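Local coordinates for protein polyketide synthase/nonribosomal peptide synthetase hybrid RzxB (Pseudomonas fluorescens, PDB 5IL6) that probably dehydrates beta-hydroxyacyl chains during assembly of the polyketide rhizoxin, through a dehydratase domain of the hotdog family, at residues A[43-48]-A[226-231]; A[52-57]-A[209-214]. All coordinates share one frame; numbering follows the deposited sequence.

Interaction 1 of 2, residues A[43-48]-A[226-231]; sequences HRVNGQ and PALLLP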
ATOM      1  N   HIS A  43      -9.908   5.990   6.006  1.00 23.67           N
ATOM      2  CA  HIS A  43      -9.979   4.644   5.436  1.00 24.25           C
ATOM      3  C   HIS A  43     -10.852   3.803   6.368  1.00 22.05           C
ATOM      4  O   HIS A  43     -10.342   3.148   7.279  1.00 21.24           O
ATOM      5  CB  HIS A  43      -8.580   4.055   5.279  1.00 25.32           C
ATOM      6  CG  HIS A  43      -8.554   2.730   4.584  1.00 26.55           C
ATOM      7  ND1 HIS A  43      -8.696   1.535   5.254  1.00 24.48           N
ATOM      8  CD2 HIS A  43      -8.390   2.413   3.278  1.00 34.03           C
ATOM      9  CE1 HIS A  43      -8.629   0.538   4.391  1.00 29.78           C
ATOM     10  NE2 HIS A  43      -8.440   1.043   3.185  1.00 33.59           N
ATOM     11  N   ARG A  44     -12.162   3.817   6.137  1.00 22.17           N
ATOM     12  CA  ARG A  44     -13.114   3.161   7.022  1.00 21.98           C
ATOM     13  C   ARG A  44     -13.680   1.919   6.352  1.00 23.29           C
ATOM     14  O   ARG A  44     -14.190   1.988   5.229  1.00 25.09           O
ATOM     15  CB  ARG A  44     -14.245   4.114   7.418  1.00 23.82           C
ATOM     16  CG  ARG A  44     -13.788   5.224   8.355  1.00 28.31           C
ATOM     17  CD  ARG A  44     -14.960   6.014   8.928  1.00 32.78           C
ATOM     18  NE  ARG A  44     -14.524   6.934   9.980  1.00 34.34           N
ATOM     19  CZ  ARG A  44     -14.485   6.642  11.278  1.00 33.15           C
ATOM     20  NH1 ARG A  44     -14.860   5.447  11.714  1.00 28.73           N
ATOM     21  NH2 ARG A  44     -14.072   7.555  12.151  1.00 28.90           N
ATOM     22  N   VAL A  45     -13.592   0.788   7.049  1.00 22.37           N
ATOM     23  CA  VAL A  45     -14.083  -0.493   6.557  1.00 22.21           C
ATOM     24  C   VAL A  45     -15.184  -0.955   7.499  1.00 22.69           C
ATOM     25  O   VAL A  45     -14.941  -1.156   8.696  1.00 23.18           O
ATOM     26  CB  VAL A  45     -12.960  -1.538   6.465  1.00 25.61           C
ATOM     27  CG1 VAL A  45     -13.512  -2.877   5.986  1.00 29.38           C
ATOM     28  CG2 VAL A  45     -11.849  -1.045   5.544  1.00 20.74           C
ATOM     29  N   ASN A  46     -16.391  -1.118   6.963  1.00 25.12           N
ATOM     30  CA  ASN A  46     -17.558  -1.476   7.766  1.00 33.94           C
ATOM     31  C   ASN A  46     -17.721  -0.512   8.940  1.00 33.73           C
ATOM     32  O   ASN A  46     -18.097  -0.901  10.048  1.00 33.73           O
ATOM     33  CB  ASN A  46     -17.467  -2.925   8.249  1.00 36.77           C
ATOM     34  CG  ASN A  46     -17.583  -3.927   7.114  1.00 41.28           C
ATOM     35  OD1 ASN A  46     -18.272  -3.683   6.121  1.00 37.62           O
ATOM     36  ND2 ASN A  46     -16.909  -5.062   7.255  1.00 47.00           N
ATOM     37  N   GLY A  47     -17.432   0.765   8.688  1.00 29.84           N
ATOM     38  CA  GLY A  47     -17.638   1.817   9.660  1.00 32.69           C
ATOM     39  C   GLY A  47     -16.482   2.073  10.606  1.00 26.79           C
ATOM     40  O   GLY A  47     -16.507   3.082  11.323  1.00 31.05           O
ATOM     41  N   GLN A  48     -15.470   1.210  10.631  1.00 23.30           N
ATOM     42  CA  GLN A  48     -14.342   1.362  11.540  1.00 27.30           C
ATOM     43  C   GLN A  48     -13.147   1.948  10.807  1.00 24.41           C
ATOM     44  O   GLN A  48     -12.835   1.545   9.682  1.00 22.15           O
ATOM     45  CB  GLN A  48     -13.940   0.022  12.159  1.00 35.67           C
ATOM     46  CG  GLN A  48     -15.015  -0.637  12.995  1.00 44.05           C
ATOM     47  CD  GLN A  48     -14.515  -1.889  13.684  1.00 50.07           C
ATOM     48  OE1 GLN A  48     -14.427  -2.956  13.076  1.00 49.54           O
ATOM     49  NE2 GLN A  48     -14.181  -1.765  14.964  1.00 52.93           N
ATOM     50  N   PRO A 226     -21.259  -6.420  -3.931  1.00 64.32           N
ATOM     51  CA  PRO A 226     -20.303  -7.524  -3.849  1.00 58.16           C
ATOM     52  C   PRO A 226     -19.797  -7.701  -2.427  1.00 48.81           C
ATOM     53  O   PRO A 226     -19.955  -6.833  -1.564  1.00 46.24           O
ATOM     54  CB  PRO A 226     -19.179  -7.082  -4.789  1.00 56.77           C
ATOM     55  CG  PRO A 226     -19.174  -5.599  -4.627  1.00 55.08           C
ATOM     56  CD  PRO A 226     -20.625  -5.196  -4.448  1.00 58.20           C
ATOM     57  N   ALA A 227     -19.179  -8.851  -2.186  1.00 41.61           N
ATOM     58  CA  ALA A 227     -18.550  -9.078  -0.897  1.00 37.06           C
ATOM     59  C   ALA A 227     -17.357  -8.144  -0.725  1.00 29.93           C
ATOM     60  O   ALA A 227     -16.769  -7.654  -1.695  1.00 30.21           O
ATOM     61  CB  ALA A 227     -18.107 -10.533  -0.759  1.00 37.86           C
ATOM     62  N   LEU A 228     -17.008  -7.892   0.532  1.00 31.54           N
ATOM     63  CA  LEU A 228     -15.876  -7.028   0.831  1.00 37.85           C
ATOM     64  C   LEU A 228     -14.586  -7.663   0.329  1.00 32.13           C
ATOM     65  O   LEU A 228     -14.284  -8.817   0.642  1.00 30.65           O
ATOM     66  CB  LEU A 228     -15.794  -6.773   2.335  1.00 44.98           C
ATOM     67  CG  LEU A 228     -14.539  -6.050   2.832  1.00 48.44           C
ATOM     68  CD1 LEU A 228     -14.387  -4.685   2.179  1.00 49.95           C
ATOM     69  CD2 LEU A 228     -14.573  -5.924   4.344  1.00 44.82           C
ATOM     70  N   LEU A 229     -13.825  -6.900  -0.451  1.00 27.22           N
ATOM     71  CA  LEU A 229     -12.535  -7.333  -0.968  1.00 29.84           C
ATOM     72  C   LEU A 229     -11.452  -6.437  -0.390  1.00 33.30           C
ATOM     73  O   LEU A 229     -11.581  -5.208  -0.419  1.00 36.51           O
ATOM     74  CB  LEU A 229     -12.497  -7.265  -2.496  1.00 31.91           C
ATOM     75  CG  LEU A 229     -13.445  -8.181  -3.269  1.00 34.53           C
ATOM     76  CD1 LEU A 229     -13.374  -7.853  -4.752  1.00 39.15           C
ATOM     77  CD2 LEU A 229     -13.109  -9.646  -3.027  1.00 32.85           C
ATOM     78  N   LEU A 230     -10.388  -7.045   0.118  1.00 35.09           N
ATOM     79  CA  LEU A 230      -9.268  -6.299   0.667  1.00 42.60           C
ATOM     80  C   LEU A 230      -7.965  -6.916   0.186  1.00 31.11           C
ATOM     81  O   LEU A 230      -7.906  -8.125  -0.066  1.00 23.32           O
ATOM     82  CB  LEU A 230      -9.277  -6.282   2.204  1.00 61.08           C
ATOM     83  CG  LEU A 230     -10.417  -5.534   2.897  1.00 75.78           C
ATOM     84  CD1 LEU A 230     -10.219  -5.587   4.403  1.00 80.99           C
ATOM     85  CD2 LEU A 230     -10.507  -4.089   2.422  1.00 80.86           C
ATOM     86  N   PRO A 231      -6.906  -6.119   0.064  1.00 28.77           N
ATOM     87  CA  PRO A 231      -5.596  -6.696  -0.254  1.00 28.85           C
ATOM     88  C   PRO A 231      -5.204  -7.735   0.786  1.00 25.89           C
ATOM     89  O   PRO A 231      -5.313  -7.503   1.991  1.00 25.24           O
ATOM     90  CB  PRO A 231      -4.658  -5.483  -0.231  1.00 29.31           C
ATOM     91  CG  PRO A 231      -5.552  -4.312  -0.473  1.00 32.98           C
ATOM     92  CD  PRO A 231      -6.833  -4.657   0.218  1.00 28.13           C
TER
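V45 and L228 face each other across two chain segments that do not pair as strands, their CA atoms 8.9 Å apart: 43-48 is a short hairpin, while 226-231 runs as extended loop into strand 230-239. The meeting is apolar and made by branch ends. V45 CG1 lies 3.6 Å from L228 CD2, the two side chains crossing at about a right angle. Each is carried across by its first torsion: V45 CG1 stands anti to the backbone N (chi1 178°), as L228 CG does on its own side (chi1 171°). The same methyl also meets the amide of N46 at the exposed border of the contact; N46 and L228 come from opposite directions, with N46 ND2 3.8 Å from L228 CD2. L230, two residues on from L228, also points toward 43-48 but stays slightly farther off; it and L228 both rest on I166 of strand 166-168, which pairs with 43-45.

The hairpin is held by its own bonds. V45 to Q48 form a type I' turn, closed by V45 N to Q48 O at 2.8 Å and Q48 N to V45 O at 3.1 Å. Positive phi angles suit asparagine at 46 and glycine at 47. On the outside, R44 NH1 donates to G47 O at 2.9 Å, the donor lying above the carbonyl plane.

Beta-branched V45 suits a strand, and its buried face accepts leucine without needing a polar partner. The chemistry is thus dispersion and exclusion of water, which joins the hairpin to the second half of the fold while N46, G47 and Q48 stay at the surface.

Interaction 2 of 2, residues A[52-57]-A[209-214]; sequences AGAAMI and AAMQGV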
ATOM      1  N   ALA A  52      -4.891   1.507   6.377  1.00 23.37           N
ATOM      2  CA  ALA A  52      -4.817   1.047   4.998  1.00 24.91           C
ATOM      3  C   ALA A  52      -3.645   0.090   4.823  1.00 24.54           C
ATOM      4  O   ALA A  52      -2.556   0.306   5.365  1.00 22.51           O
ATOM      5  CB  ALA A  52      -4.675   2.239   4.051  1.00 24.89           C
ATOM      6  N   GLY A  53      -3.880  -0.986   4.071  1.00 22.46           N
ATOM      7  CA  GLY A  53      -2.812  -1.935   3.802  1.00 22.57           C
ATOM      8  C   GLY A  53      -1.583  -1.273   3.213  1.00 21.20           C
ATOM      9  O   GLY A  53      -0.450  -1.655   3.520  1.00 21.14           O
ATOM     10  N   ALA A  54      -1.788  -0.260   2.368  1.00 17.20           N
ATOM     11  CA  ALA A  54      -0.664   0.467   1.788  1.00 17.32           C
ATOM     12  C   ALA A  54       0.230   1.060   2.866  1.00 16.58           C
ATOM     13  O   ALA A  54       1.453   1.129   2.692  1.00 18.92           O
ATOM     14  CB  ALA A  54      -1.171   1.573   0.864  1.00 24.25           C
ATOM     15  N   ALA A  55      -0.356   1.493   3.984  1.00 17.52           N
ATOM     16  CA  ALA A  55       0.435   2.145   5.022  1.00 21.85           C
ATOM     17  C   ALA A  55       1.458   1.191   5.621  1.00 22.72           C
ATOM     18  O   ALA A  55       2.548   1.618   6.018  1.00 21.77           O
ATOM     19  CB  ALA A  55      -0.482   2.697   6.111  1.00 24.64           C
ATOM     20  N   MET A  56       1.132  -0.100   5.698  1.00 20.22           N
ATOM     21  CA  MET A  56       2.090  -1.051   6.244  1.00 22.31           C
ATOM     22  C   MET A  56       3.261  -1.260   5.294  1.00 19.08           C
ATOM     23  O   MET A  56       4.392  -1.468   5.743  1.00 18.35           O
ATOM     24  CB  MET A  56       1.392  -2.373   6.547  1.00 31.02           C
ATOM     25  CG  MET A  56       0.326  -2.237   7.620  1.00 34.09           C
ATOM     26  SD  MET A  56      -0.368  -3.807   8.152  1.00 37.90           S
ATOM     27  CE  MET A  56      -1.904  -3.249   8.883  1.00 42.07           C
ATOM     28  N   ILE A  57       3.023  -1.177   3.984  1.00 20.22           N
ATOM     29  CA  ILE A  57       4.122  -1.225   3.023  1.00 19.10           C
ATOM     30  C   ILE A  57       5.062  -0.047   3.244  1.00 18.75           C
ATOM     31  O   ILE A  57       6.289  -0.195   3.237  1.00 18.84           O
ATOM     32  CB  ILE A  57       3.575  -1.248   1.584  1.00 21.17           C
ATOM     33  CG1 ILE A  57       2.908  -2.596   1.296  1.00 20.78           C
ATOM     34  CG2 ILE A  57       4.686  -0.960   0.572  1.00 22.98           C
ATOM     35  CD1 ILE A  57       2.153  -2.644  -0.017  1.00 23.76           C
ATOM     36  N   ALA A 209      -4.379   4.823  -3.295  1.00 20.59           N
ATOM     37  CA  ALA A 209      -5.138   5.204  -4.483  1.00 22.38           C
ATOM     38  C   ALA A 209      -4.746   4.354  -5.683  1.00 22.69           C
ATOM     39  O   ALA A 209      -5.598   3.994  -6.504  1.00 25.41           O
ATOM     40  CB  ALA A 209      -4.924   6.685  -4.789  1.00 23.31           C
ATOM     41  N   ALA A 210      -3.456   4.034  -5.813  1.00 22.87           N
ATOM     42  CA  ALA A 210      -3.032   3.123  -6.870  1.00 23.76           C
ATOM     43  C   ALA A 210      -3.775   1.798  -6.772  1.00 22.05           C
ATOM     44  O   ALA A 210      -4.227   1.252  -7.787  1.00 23.82           O
ATOM     45  CB  ALA A 210      -1.519   2.902  -6.800  1.00 23.88           C
ATOM     46  N   MET A 211      -3.926   1.274  -5.554  1.00 19.25           N
ATOM     47  CA  MET A 211      -4.651   0.022  -5.364  1.00 19.81           C
ATOM     48  C   MET A 211      -6.140   0.197  -5.636  1.00 20.95           C
ATOM     49  O   MET A 211      -6.785  -0.706  -6.180  1.00 21.82           O
ATOM     50  CB  MET A 211      -4.429  -0.498  -3.945  1.00 22.46           C
ATOM     51  CG  MET A 211      -2.995  -0.885  -3.647  1.00 29.01           C
ATOM     52  SD  MET A 211      -2.829  -1.651  -2.024  1.00 34.56           S
ATOM     53  CE  MET A 211      -1.065  -1.516  -1.770  1.00 38.30           C
ATOM     54  N   GLN A 212      -6.706   1.342  -5.249  1.00 25.51           N
ATOM     55  CA  GLN A 212      -8.111   1.604  -5.545  1.00 31.11           C
ATOM     56  C   GLN A 212      -8.395   1.480  -7.034  1.00 26.90           C
ATOM     57  O   GLN A 212      -9.509   1.111  -7.428  1.00 24.46           O
ATOM     58  CB  GLN A 212      -8.504   3.002  -5.063  1.00 36.97           C
ATOM     59  CG  GLN A 212      -8.418   3.213  -3.563  1.00 34.25           C
ATOM     60  CD  GLN A 212      -8.618   4.668  -3.188  1.00 29.39           C
ATOM     61  OE1 GLN A 212      -8.998   5.483  -4.027  1.00 27.87           O
ATOM     62  NE2 GLN A 212      -8.340   5.007  -1.934  1.00 26.51           N
ATOM     63  N   GLY A 213      -7.405   1.782  -7.875  1.00 25.51           N
ATOM     64  CA  GLY A 213      -7.613   1.802  -9.311  1.00 26.72           C
ATOM     65  C   GLY A 213      -8.018   0.470  -9.903  1.00 27.44           C
ATOM     66  O   GLY A 213      -8.591   0.439 -10.996  1.00 27.69           O
ATOM     67  N   VAL A 214      -7.746  -0.638  -9.206  1.00 27.06           N
ATOM     68  CA  VAL A 214      -8.098  -1.945  -9.748  1.00 28.06           C
ATOM     69  C   VAL A 214      -9.599  -2.050  -9.980  1.00 25.76           C
ATOM     70  O   VAL A 214     -10.043  -2.843 -10.817  1.00 29.95           O
ATOM     71  CB  VAL A 214      -7.611  -3.081  -8.819  1.00 26.17           C
ATOM     72  CG1 VAL A 214      -6.115  -2.944  -8.522  1.00 22.01           C
ATOM     73  CG2 VAL A 214      -8.425  -3.124  -7.525  1.00 27.55           C
TER
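A54 and M211 mark the nearest backbone approach, with CA atoms 8.2 Å apart, between the first turns of helix 53-67 and the later part of helix 204-212. In the double-hotdog fold expected of a polyketide synthase dehydratase, each hotdog half has a helix packed against its curved sheet; here the helices of the two halves meet near the centre of the chain.

M211 bridges the gap. Its chain is extended beyond CG (chi2 -174°, chi3 -163°), which carries the CE methyl outward from its own helix to the other one. There M211 CE meets I57 CD1 tip to tip at 3.8 Å. I57 is itself stretched toward M211, CD1 anti to CA (chi2 171°), and it also packs on L83 and W85 of strand 77-85, on L234 and C237 of strand 230-239, and on L207. A flexible, unbranched methionine suits a place where a long reach must end among apolar groups, whereas A54, one turn before I57, has only a CB and lets the helix come close to L207 and D208 as well.

Q212, beside M211, is held by polar bonds: its OE1 is bonded to Y158 OH, and its NE2 to H172 O and, one turn back on its own helix, to D208 OD2. D208 and Q212 match the DxxxQ pattern of the family, in which the aspartate is usually catalytic, so the methionine contact is probably close to the active site. The second partner of M211 CE is A54 CB, at 4.1 Å.

Overall arrangement
Interactions 1 and 2 both tie the first hotdog half to the second, and their centres lie about 13 Å apart. Interaction 1 sits toward the surface and interaction 2 near the middle of the chain. They touch at two points: H43 CD2 is 3.8 Å from A52 CB, and P231 CG is 4.1 Å from M211 SD, so each pair links one segment of interaction 1 to one of interaction 2. H43 begins an HxxxG pattern, the family's usual site of the catalytic histidine, and its side chain touches D208 of helix 204-212. The two contacts therefore probably flank the active site formed where the halves meet.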